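Local coordinates for YflH protein (Bacillus subtilis, PDB 3D0W) that is of unknown function but is a small all-helical DUF3243 family protein, found as a two-chain assembly in the crystal, at residues Y35-V40 with K99-Q104. Numbering follows the deposited sequence.
Sequences YLKKQV and KLVDKQ
With CG1 anti to the backbone N (chi1 168°) and CG2 anti to the carbonyl carbon, Val101 splits its two methyls between Leu36 and Lys37 on the facing helix. CG2 takes the leucine: it lies 3.5 Å from Leu36 CB and only slightly farther from Leu36 CD1, so the methyl rests against both the root and one branch end of that side chain. CG1 takes the lysine, 3.8 Å from Lys37 CE and about as near to Lys37 CB. The Lys37 chain leaves its backbone extended, then bends at chi3 (-64°), which carries CE beside the CG1 methyl and to 3.5 Å from Val101 O. Its ammonium makes a loose polar approach to that carbonyl rather than a hydrogen bond, with NZ 3.6 Å from Val101 O. Asp102 OD1, 5.7 Å from Lys37 NZ, is not in contact with it but is likely to add a mild electrostatic pull.

The backbones approach to 6.2 Å between Lys37 CA and Val101 CA. Here the last turn of helix 87-101 meets the middle of helix 23-48, just before Asp102 leaves helical geometry. Leu36 also packs on Tyr63 and Leu100 on Phe29, so the contact adjoins packing among helices 23-48, 56-65 and 87-101. Replacing Val101 by an alanine removes both methyls, which would probably open a gap beside Leu36 and take away the CG1 contact with Lys37 CB and CE. The chemistry is thus mainly hydrophobic packing, with the charged nitrogen beside a helix C-terminus, where the helix dipole would be expected to favour a positive charge.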
ATOM      1  N   TYR A  35      11.354   6.582  -7.797  1.00 29.56           N
ATOM      2  CA  TYR A  35      10.827   7.929  -7.607  1.00 29.23           C
ATOM      3  C   TYR A  35      10.793   8.260  -6.109  1.00 30.71           C
ATOM      4  O   TYR A  35      11.091   9.385  -5.706  1.00 31.28           O
ATOM      5  CB  TYR A  35       9.421   8.024  -8.217  1.00 30.19           C
ATOM      6  CG  TYR A  35       8.726   9.349  -8.004  1.00 32.98           C
ATOM      7  CD1 TYR A  35       9.282  10.537  -8.480  1.00 32.55           C
ATOM      8  CD2 TYR A  35       7.513   9.419  -7.315  1.00 32.63           C
ATOM      9  CE1 TYR A  35       8.650  11.760  -8.277  1.00 34.07           C
ATOM     10  CE2 TYR A  35       6.873  10.635  -7.104  1.00 33.19           C
ATOM     11  CZ  TYR A  35       7.447  11.805  -7.587  1.00 35.76           C
ATOM     12  OH  TYR A  35       6.826  13.019  -7.373  1.00 36.00           O
ATOM     13  N   LEU A  36      10.435   7.279  -5.285  1.00 28.34           N
ATOM     14  CA  LEU A  36      10.391   7.494  -3.842  1.00 27.67           C
ATOM     15  C   LEU A  36      11.813   7.691  -3.342  1.00 25.73           C
ATOM     16  O   LEU A  36      12.089   8.577  -2.533  1.00 24.96           O
ATOM     17  CB  LEU A  36       9.751   6.294  -3.130  1.00 25.84           C
ATOM     18  CG  LEU A  36       8.274   6.012  -3.453  1.00 27.95           C
ATOM     19  CD1 LEU A  36       7.750   4.894  -2.558  1.00 26.87           C
ATOM     20  CD2 LEU A  36       7.458   7.262  -3.252  1.00 27.12           C
ATOM     21  N   LYS A  37      12.717   6.852  -3.827  1.00 27.66           N
ATOM     22  CA  LYS A  37      14.112   6.955  -3.440  1.00 29.38           C
ATOM     23  C   LYS A  37      14.629   8.348  -3.829  1.00 30.02           C
ATOM     24  O   LYS A  37      15.466   8.916  -3.130  1.00 30.38           O
ATOM     25  CB  LYS A  37      14.925   5.850  -4.123  1.00 31.92           C
ATOM     26  CG  LYS A  37      16.315   5.654  -3.537  1.00 36.92           C
ATOM     27  CD  LYS A  37      16.958   4.361  -4.023  1.00 40.93           C
ATOM     28  CE  LYS A  37      16.182   3.137  -3.546  1.00 43.95           C
ATOM     29  NZ  LYS A  37      16.840   1.863  -3.945  1.00 45.89           N
ATOM     30  N   LYS A  38      14.113   8.904  -4.928  1.00 30.76           N
ATOM     31  CA  LYS A  38      14.514  10.243  -5.378  1.00 32.24           C
ATOM     32  C   LYS A  38      14.052  11.282  -4.370  1.00 31.13           C
ATOM     33  O   LYS A  38      14.797  12.207  -4.027  1.00 28.77           O
ATOM     34  CB  LYS A  38      13.903  10.592  -6.744  1.00 34.73           C
ATOM     35  CG  LYS A  38      14.489   9.835  -7.927  1.00 41.28           C
ATOM     36  CD  LYS A  38      14.820  10.768  -9.102  1.00 44.03           C
ATOM     37  CE  LYS A  38      13.579  11.339  -9.788  1.00 46.46           C
ATOM     38  NZ  LYS A  38      12.813  12.307  -8.947  1.00 48.23           N
ATOM     39  N   GLN A  39      12.811  11.125  -3.911  1.00 29.16           N
ATOM     40  CA  GLN A  39      12.218  12.028  -2.927  1.00 30.09           C
ATOM     41  C   GLN A  39      13.082  12.060  -1.675  1.00 29.24           C
ATOM     42  O   GLN A  39      13.388  13.127  -1.148  1.00 29.60           O
ATOM     43  CB  GLN A  39      10.821  11.553  -2.507  1.00 32.68           C
ATOM     44  CG  GLN A  39       9.837  11.243  -3.620  1.00 37.06           C
ATOM     45  CD  GLN A  39       9.426  12.469  -4.396  1.00 38.90           C
ATOM     46  OE1 GLN A  39      10.076  12.850  -5.365  1.00 43.94           O
ATOM     47  NE2 GLN A  39       8.344  13.104  -3.964  1.00 40.67           N
ATOM     48  N   VAL A  40      13.442  10.870  -1.194  1.00 27.84           N
ATOM     49  CA  VAL A  40      14.245  10.723   0.017  1.00 26.68           C
ATOM     50  C   VAL A  40      15.627  11.359  -0.100  1.00 26.25           C
ATOM     51  O   VAL A  40      16.000  12.185   0.727  1.00 22.45           O
ATOM     52  CB  VAL A  40      14.410   9.231   0.398  1.00 27.00           C
ATOM     53  CG1 VAL A  40      15.354   9.093   1.585  1.00 28.55           C
ATOM     54  CG2 VAL A  40      13.046   8.631   0.739  1.00 29.06           C
ATOM     55  N   LYS A  99      11.023   1.024   4.399  1.00 21.72           N
ATOM     56  CA  LYS A  99      11.590  -0.320   4.339  1.00 23.41           C
ATOM     57  C   LYS A  99      11.432  -0.869   2.916  1.00 22.37           C
ATOM     58  O   LYS A  99      12.302  -1.579   2.412  1.00 23.88           O
ATOM     59  CB  LYS A  99      10.879  -1.238   5.353  1.00 24.23           C
ATOM     60  CG  LYS A  99      11.174  -0.895   6.825  1.00 25.60           C
ATOM     61  CD  LYS A  99      10.189  -1.568   7.805  1.00 25.11           C
ATOM     62  CE  LYS A  99      10.358  -3.081   7.857  1.00 31.44           C
ATOM     63  NZ  LYS A  99       9.476  -3.764   8.881  1.00 26.85           N
ATOM     64  N   LEU A 100      10.316  -0.542   2.271  1.00 22.42           N
ATOM     65  CA  LEU A 100      10.072  -0.999   0.911  1.00 25.40           C
ATOM     66  C   LEU A 100      11.067  -0.334  -0.041  1.00 27.96           C
ATOM     67  O   LEU A 100      11.652  -0.994  -0.904  1.00 26.67           O
ATOM     68  CB  LEU A 100       8.626  -0.698   0.501  1.00 24.64           C
ATOM     69  CG  LEU A 100       8.183  -0.890  -0.951  1.00 27.23           C
ATOM     70  CD1 LEU A 100       6.685  -1.106  -0.990  1.00 28.37           C
ATOM     71  CD2 LEU A 100       8.575   0.327  -1.795  1.00 28.39           C
ATOM     72  N   VAL A 101      11.278   0.965   0.131  1.00 27.84           N
ATOM     73  CA  VAL A 101      12.220   1.681  -0.721  1.00 33.26           C
ATOM     74  C   VAL A 101      13.644   1.125  -0.579  1.00 36.00           C
ATOM     75  O   VAL A 101      14.337   0.914  -1.580  1.00 37.32           O
ATOM     76  CB  VAL A 101      12.217   3.191  -0.402  1.00 32.28           C
ATOM     77  CG1 VAL A 101      13.401   3.876  -1.074  1.00 34.38           C
ATOM     78  CG2 VAL A 101      10.914   3.806  -0.890  1.00 33.36           C
ATOM     79  N   ASP A 102      14.065   0.868   0.658  1.00 37.81           N
ATOM     80  CA  ASP A 102      15.400   0.338   0.930  1.00 41.07           C
ATOM     81  C   ASP A 102      15.511  -1.186   0.826  1.00 42.31           C
ATOM     82  O   ASP A 102      16.399  -1.791   1.427  1.00 43.66           O
ATOM     83  CB  ASP A 102      15.855   0.775   2.323  1.00 41.93           C
ATOM     84  CG  ASP A 102      16.219   2.240   2.379  1.00 44.23           C
ATOM     85  OD1 ASP A 102      17.183   2.640   1.691  1.00 47.17           O
ATOM     86  OD2 ASP A 102      15.548   2.997   3.107  1.00 44.93           O
ATOM     87  N   LYS A 103      14.621  -1.804   0.061  1.00 43.26           N
ATOM     88  CA  LYS A 103      14.633  -3.254  -0.094  1.00 45.24           C
ATOM     89  C   LYS A 103      15.669  -3.713  -1.118  1.00 47.75           C
ATOM     90  O   LYS A 103      15.976  -2.994  -2.067  1.00 47.64           O
ATOM     91  CB  LYS A 103      13.242  -3.736  -0.515  1.00 44.27           C
ATOM     92  CG  LYS A 103      13.081  -5.242  -0.651  1.00 44.54           C
ATOM     93  CD  LYS A 103      11.685  -5.558  -1.185  1.00 45.75           C
ATOM     94  CE  LYS A 103      11.455  -7.046  -1.387  1.00 47.06           C
ATOM     95  NZ  LYS A 103      11.405  -7.780  -0.098  1.00 50.01           N
ATOM     96  N   GLN A 104      16.186  -4.922  -0.906  1.00 50.96           N
ATOM     97  CA  GLN A 104      17.188  -5.560  -1.764  1.00 53.69           C
ATOM     98  C   GLN A 104      18.306  -4.642  -2.250  1.00 54.04           C
ATOM     99  O   GLN A 104      19.429  -4.774  -1.723  1.00 53.90           O
ATOM    100  CB  GLN A 104      16.511  -6.227  -2.969  1.00 55.00           C
ATOM    101  CG  GLN A 104      15.814  -5.270  -3.928  1.00 57.01           C
ATOM    102  CD  GLN A 104      15.131  -5.988  -5.077  1.00 58.79           C
ATOM    103  OE1 GLN A 104      15.782  -6.663  -5.882  1.00 59.60           O
ATOM    104  NE2 GLN A 104      13.810  -5.852  -5.158  1.00 59.46           N
ATOM    105  OXT GLN A 104      18.058  -3.802  -3.142  1.00 55.95           O
TER